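Local coordinates for sensor protein dcuS (Escherichia coli, PDB 3BY8) that senses C4-dicarboxylates such as fumarate through its periplasmic domain and, as a membrane histidine kinase, activates the response regulator DcuR by phosphorylation, at residues Arg53-Gln65 and Lys119-Arg132. Numbering follows the deposited sequence.
With LMR ((2S)-2-hydroxybutanedioic acid), chain B.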
# COMPACT_ATOMS: atom_id res chain seq x y z
N ARG A 53 -1.53 5.27 12.75
CA ARG A 53 -2.86 5.74 13.13
C ARG A 53 -4.03 4.90 12.66
O ARG A 53 -5.10 4.93 13.27
CB ARG A 53 -3.06 7.15 12.65
CG ARG A 53 -4.38 7.75 13.12
CD ARG A 53 -4.09 8.99 13.88
NE ARG A 53 -5.28 9.79 14.10
CZ ARG A 53 -5.32 11.12 14.03
NH1 ARG A 53 -4.24 11.82 13.72
NH2 ARG A 53 -6.46 11.74 14.33
N ASN A 54 -3.87 4.17 11.57
CA ASN A 54 -4.96 3.33 11.08
C ASN A 54 -4.78 1.85 11.42
O ASN A 54 -5.51 1.00 10.90
CB ASN A 54 -5.13 3.52 9.57
CG ASN A 54 -5.67 4.90 9.22
OD1 ASN A 54 -4.91 5.80 8.79
ND2 ASN A 54 -6.96 5.09 9.38
N ASP A 55 -3.81 1.57 12.29
CA ASP A 55 -3.50 0.22 12.77
C ASP A 55 -3.27 -0.76 11.62
O ASP A 55 -3.93 -1.79 11.49
CB ASP A 55 -4.63 -0.29 13.68
CG ASP A 55 -4.14 -1.31 14.70
OD1 ASP A 55 -4.96 -1.81 15.49
OD2 ASP A 55 -2.92 -1.60 14.72
N LEU A 56 -2.27 -0.42 10.81
CA LEU A 56 -1.94 -1.22 9.65
C LEU A 56 -0.53 -1.80 9.72
O LEU A 56 0.37 -1.26 10.37
CB LEU A 56 -2.10 -0.35 8.39
CG LEU A 56 -3.50 0.26 8.20
CD1 LEU A 56 -3.44 1.38 7.16
CD2 LEU A 56 -4.51 -0.81 7.79
N LEU A 57 -0.32 -2.90 9.01
CA LEU A 57 0.98 -3.55 8.99
C LEU A 57 1.98 -2.85 8.09
O LEU A 57 3.16 -2.77 8.38
CB LEU A 57 0.81 -5.01 8.52
CG LEU A 57 2.11 -5.82 8.40
CD1 LEU A 57 2.65 -6.17 9.80
CD2 LEU A 57 1.85 -7.12 7.63
N PHE A 58 1.52 -2.40 6.93
CA PHE A 58 2.42 -1.71 6.02
C PHE A 58 1.67 -0.85 5.02
O PHE A 58 0.53 -1.11 4.70
CB PHE A 58 3.28 -2.72 5.23
CG PHE A 58 2.52 -3.50 4.16
CD1 PHE A 58 2.24 -2.94 2.90
CD2 PHE A 58 2.16 -4.83 4.39
CE1 PHE A 58 1.62 -3.71 1.90
CE2 PHE A 58 1.53 -5.61 3.38
CZ PHE A 58 1.27 -5.05 2.13
N ILE A 59 2.35 0.21 4.58
CA ILE A 59 1.83 1.08 3.52
C ILE A 59 3.00 1.24 2.56
O ILE A 59 3.99 1.92 2.85
CB ILE A 59 1.37 2.46 4.03
CG1 ILE A 59 0.16 2.30 4.96
CG2 ILE A 59 1.02 3.33 2.81
CD1 ILE A 59 -0.43 3.65 5.41
N VAL A 60 2.91 0.56 1.41
CA VAL A 60 3.94 0.56 0.41
C VAL A 60 3.47 1.20 -0.91
O VAL A 60 2.59 0.69 -1.58
CB VAL A 60 4.39 -0.90 0.14
CG1 VAL A 60 5.29 -1.00 -1.10
CG2 VAL A 60 5.11 -1.42 1.37
N VAL A 61 4.07 2.33 -1.26
CA VAL A 61 3.75 3.03 -2.50
C VAL A 61 4.77 2.56 -3.52
O VAL A 61 5.94 2.45 -3.19
CB VAL A 61 3.94 4.54 -2.32
CG1 VAL A 61 3.83 5.27 -3.66
CG2 VAL A 61 2.93 5.03 -1.36
N THR A 62 4.33 2.22 -4.73
CA THR A 62 5.25 1.82 -5.78
C THR A 62 5.01 2.61 -7.07
O THR A 62 3.95 3.26 -7.23
CB THR A 62 5.13 0.33 -6.19
OG1 THR A 62 4.01 0.14 -7.06
CG2 THR A 62 4.97 -0.55 -4.97
N ASP A 63 6.00 2.58 -7.96
CA ASP A 63 5.84 3.17 -9.28
C ASP A 63 5.26 2.07 -10.21
O ASP A 63 4.87 0.96 -9.73
CB ASP A 63 7.17 3.71 -9.84
CG ASP A 63 8.26 2.66 -9.95
OD1 ASP A 63 8.00 1.44 -10.09
OD2 ASP A 63 9.43 3.11 -9.93
N MET A 64 5.20 2.33 -11.52
CA MET A 64 4.62 1.38 -12.46
C MET A 64 5.45 0.12 -12.77
O MET A 64 4.97 -0.80 -13.43
CB MET A 64 4.23 2.11 -13.76
CG MET A 64 3.11 3.13 -13.53
SD MET A 64 1.56 2.42 -12.81
CE MET A 64 1.12 1.16 -14.09
N GLN A 65 6.66 0.09 -12.25
CA GLN A 65 7.51 -1.08 -12.42
C GLN A 65 7.54 -1.86 -11.10
O GLN A 65 8.25 -2.85 -10.97
CB GLN A 65 8.93 -0.66 -12.80
CG GLN A 65 9.07 -0.15 -14.25
CD GLN A 65 8.34 1.15 -14.51
OE1 GLN A 65 8.64 2.17 -13.90
NE2 GLN A 65 7.39 1.11 -15.43
N LYS A 119 -3.43 9.30 -15.98
CA LYS A 119 -2.47 8.34 -16.50
C LYS A 119 -1.94 7.66 -15.21
O LYS A 119 -1.55 8.35 -14.27
CB LYS A 119 -1.34 9.08 -17.23
CG LYS A 119 -0.18 8.23 -17.66
CD LYS A 119 0.83 8.01 -16.52
CE LYS A 119 2.00 7.14 -16.98
NZ LYS A 119 2.95 6.79 -15.88
N GLN A 120 -1.91 6.33 -15.17
CA GLN A 120 -1.43 5.68 -13.97
C GLN A 120 0.05 5.89 -13.77
O GLN A 120 0.85 5.69 -14.72
CB GLN A 120 -1.73 4.18 -14.01
CG GLN A 120 -1.71 3.62 -12.58
CD GLN A 120 -2.03 2.15 -12.47
OE1 GLN A 120 -2.78 1.59 -13.29
NE2 GLN A 120 -1.50 1.52 -11.43
N ILE A 121 0.43 6.27 -12.55
CA ILE A 121 1.83 6.50 -12.20
C ILE A 121 2.35 5.62 -11.06
O ILE A 121 3.56 5.60 -10.79
CB ILE A 121 2.10 7.99 -11.85
CG1 ILE A 121 1.20 8.47 -10.72
CG2 ILE A 121 1.89 8.85 -13.12
CD1 ILE A 121 1.53 9.87 -10.19
N GLY A 122 1.47 4.89 -10.40
CA GLY A 122 1.92 4.03 -9.33
C GLY A 122 0.80 3.25 -8.69
O GLY A 122 -0.29 3.14 -9.25
N VAL A 123 1.11 2.69 -7.53
CA VAL A 123 0.18 1.90 -6.75
C VAL A 123 0.39 2.16 -5.26
O VAL A 123 1.50 2.42 -4.83
CB VAL A 123 0.45 0.38 -7.00
CG1 VAL A 123 -0.42 -0.49 -6.09
CG2 VAL A 123 0.18 0.04 -8.47
N VAL A 124 -0.71 2.16 -4.51
CA VAL A 124 -0.59 2.19 -3.04
C VAL A 124 -1.06 0.79 -2.60
O VAL A 124 -2.18 0.36 -2.91
CB VAL A 124 -1.49 3.23 -2.34
CG1 VAL A 124 -1.25 3.15 -0.84
CG2 VAL A 124 -1.19 4.64 -2.84
N ALA A 125 -0.16 0.10 -1.90
CA ALA A 125 -0.41 -1.23 -1.35
C ALA A 125 -0.45 -1.14 0.18
O ALA A 125 0.46 -0.56 0.78
CB ALA A 125 0.72 -2.19 -1.78
N ILE A 126 -1.47 -1.72 0.81
CA ILE A 126 -1.58 -1.67 2.30
C ILE A 126 -1.91 -3.05 2.85
O ILE A 126 -2.72 -3.77 2.28
CB ILE A 126 -2.68 -0.66 2.73
CG1 ILE A 126 -2.25 0.74 2.29
CG2 ILE A 126 -2.94 -0.74 4.25
CD1 ILE A 126 -3.15 1.88 2.83
N GLY A 127 -1.24 -3.44 3.94
CA GLY A 127 -1.52 -4.73 4.53
C GLY A 127 -1.98 -4.62 5.98
O GLY A 127 -1.57 -3.70 6.71
N LEU A 128 -2.81 -5.58 6.36
CA LEU A 128 -3.38 -5.76 7.69
C LEU A 128 -2.85 -7.13 8.11
O LEU A 128 -3.10 -8.11 7.41
CB LEU A 128 -4.92 -5.86 7.61
CG LEU A 128 -5.85 -4.72 7.17
CD1 LEU A 128 -7.08 -5.24 6.46
CD2 LEU A 128 -6.25 -3.94 8.40
N GLU A 129 -2.17 -7.22 9.24
CA GLU A 129 -1.63 -8.50 9.72
C GLU A 129 -2.76 -9.54 9.88
O GLU A 129 -3.78 -9.27 10.52
CB GLU A 129 -0.91 -8.25 11.04
CG GLU A 129 0.17 -9.24 11.39
CD GLU A 129 1.06 -8.76 12.52
OE1 GLU A 129 1.92 -9.54 12.98
OE2 GLU A 129 0.90 -7.58 12.95
N LEU A 130 -2.60 -10.72 9.28
CA LEU A 130 -3.64 -11.74 9.38
C LEU A 130 -4.03 -12.07 10.82
O LEU A 130 -5.21 -12.24 11.12
CB LEU A 130 -3.20 -13.04 8.69
CG LEU A 130 -3.62 -13.33 7.26
CD1 LEU A 130 -3.41 -14.84 7.02
CD2 LEU A 130 -5.08 -12.94 7.04
N SER A 131 -3.03 -12.17 11.69
CA SER A 131 -3.28 -12.51 13.09
C SER A 131 -4.15 -11.46 13.76
O SER A 131 -4.92 -11.76 14.68
CB SER A 131 -1.96 -12.70 13.85
OG SER A 131 -1.16 -11.54 13.81
N ARG A 132 -4.04 -10.22 13.29
CA ARG A 132 -4.84 -9.15 13.85
C ARG A 132 -6.26 -9.27 13.32
O ARG A 132 -7.22 -8.88 13.97
CB ARG A 132 -4.21 -7.79 13.53
CG ARG A 132 -2.74 -7.74 13.92
CD ARG A 132 -2.16 -6.34 13.83
NE ARG A 132 -2.46 -5.55 15.02
CZ ARG A 132 -1.98 -4.33 15.25
NH1 ARG A 132 -1.17 -3.76 14.37
NH2 ARG A 132 -2.29 -3.70 16.37
C1 LMR B . 6.19 -5.67 -0.17
O1A LMR B . 6.52 -4.57 0.19
O1B LMR B . 6.96 -6.36 -0.86
C2 LMR B . 5.01 -6.29 0.53
O2 LMR B . 4.86 -7.72 0.15
C3 LMR B . 4.99 -6.00 2.04
C4 LMR B . 5.91 -7.01 2.76
O4A LMR B . 7.13 -6.90 2.65
O4B LMR B . 5.39 -7.98 3.40
O HOH W 1 6.20 4.77 -12.92
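The Phe58 ring lies flat over Gly127 of the antiparallel partner strand, the glycine CA 3.7 Å from the ring centroid in a CH-pi contact. Torsion chi1 of 72° sets CG between the backbone N and carbonyl carbon and folds the ring across the neighbouring strand; the opposite face of the ring carries malate, with LMR C3 3.7 Å from Phe58 CE2. Gly127, lacking a side chain, lets the ring come this close. Replacing Phe58 by an alanine would probably leave the malate methylene without its aromatic floor and open a gap above Gly127. Beside it, Val60 turns CG2 toward the ligand, 3.6 Å from LMR O1A, and pairs with Ala125 through two backbone bonds, Val60 N to Ala125 O at 2.8 Å being nearly straight (166°); Arg68, His71 and Arg108 help complete the malate pocket. A classic beta bulge sets Leu57 and Phe58 together opposite Gly127: Leu57 N donates to Gly127 O at 2.7 Å, whereas the bond from Phe58 N is weak. On the other face Ile59 and Ile126 run side by side, and Ile126 CG2 also meets Leu56 CD1. At one end Asp55 OD2 stands over the guanidinium face of Arg132 rather than in line with its N-H groups, a salt bridge by charge whose very close approach is doubtful in detail. At the other end Met64, bent at chi2 and chi3, lays SD across the extended Gln120 side chain, 3.5 Å from NE2, an amide that donates to Gly122 O and Ala89 O. Strand 58-63 forms an edge of the four-stranded sheet of this periplasmic Cache domain; strand 120-129 bonds on its other side to strand 106-114 and leads into helix 130-138, while helices 8-25 and 43-53 cover the face bearing Ile59.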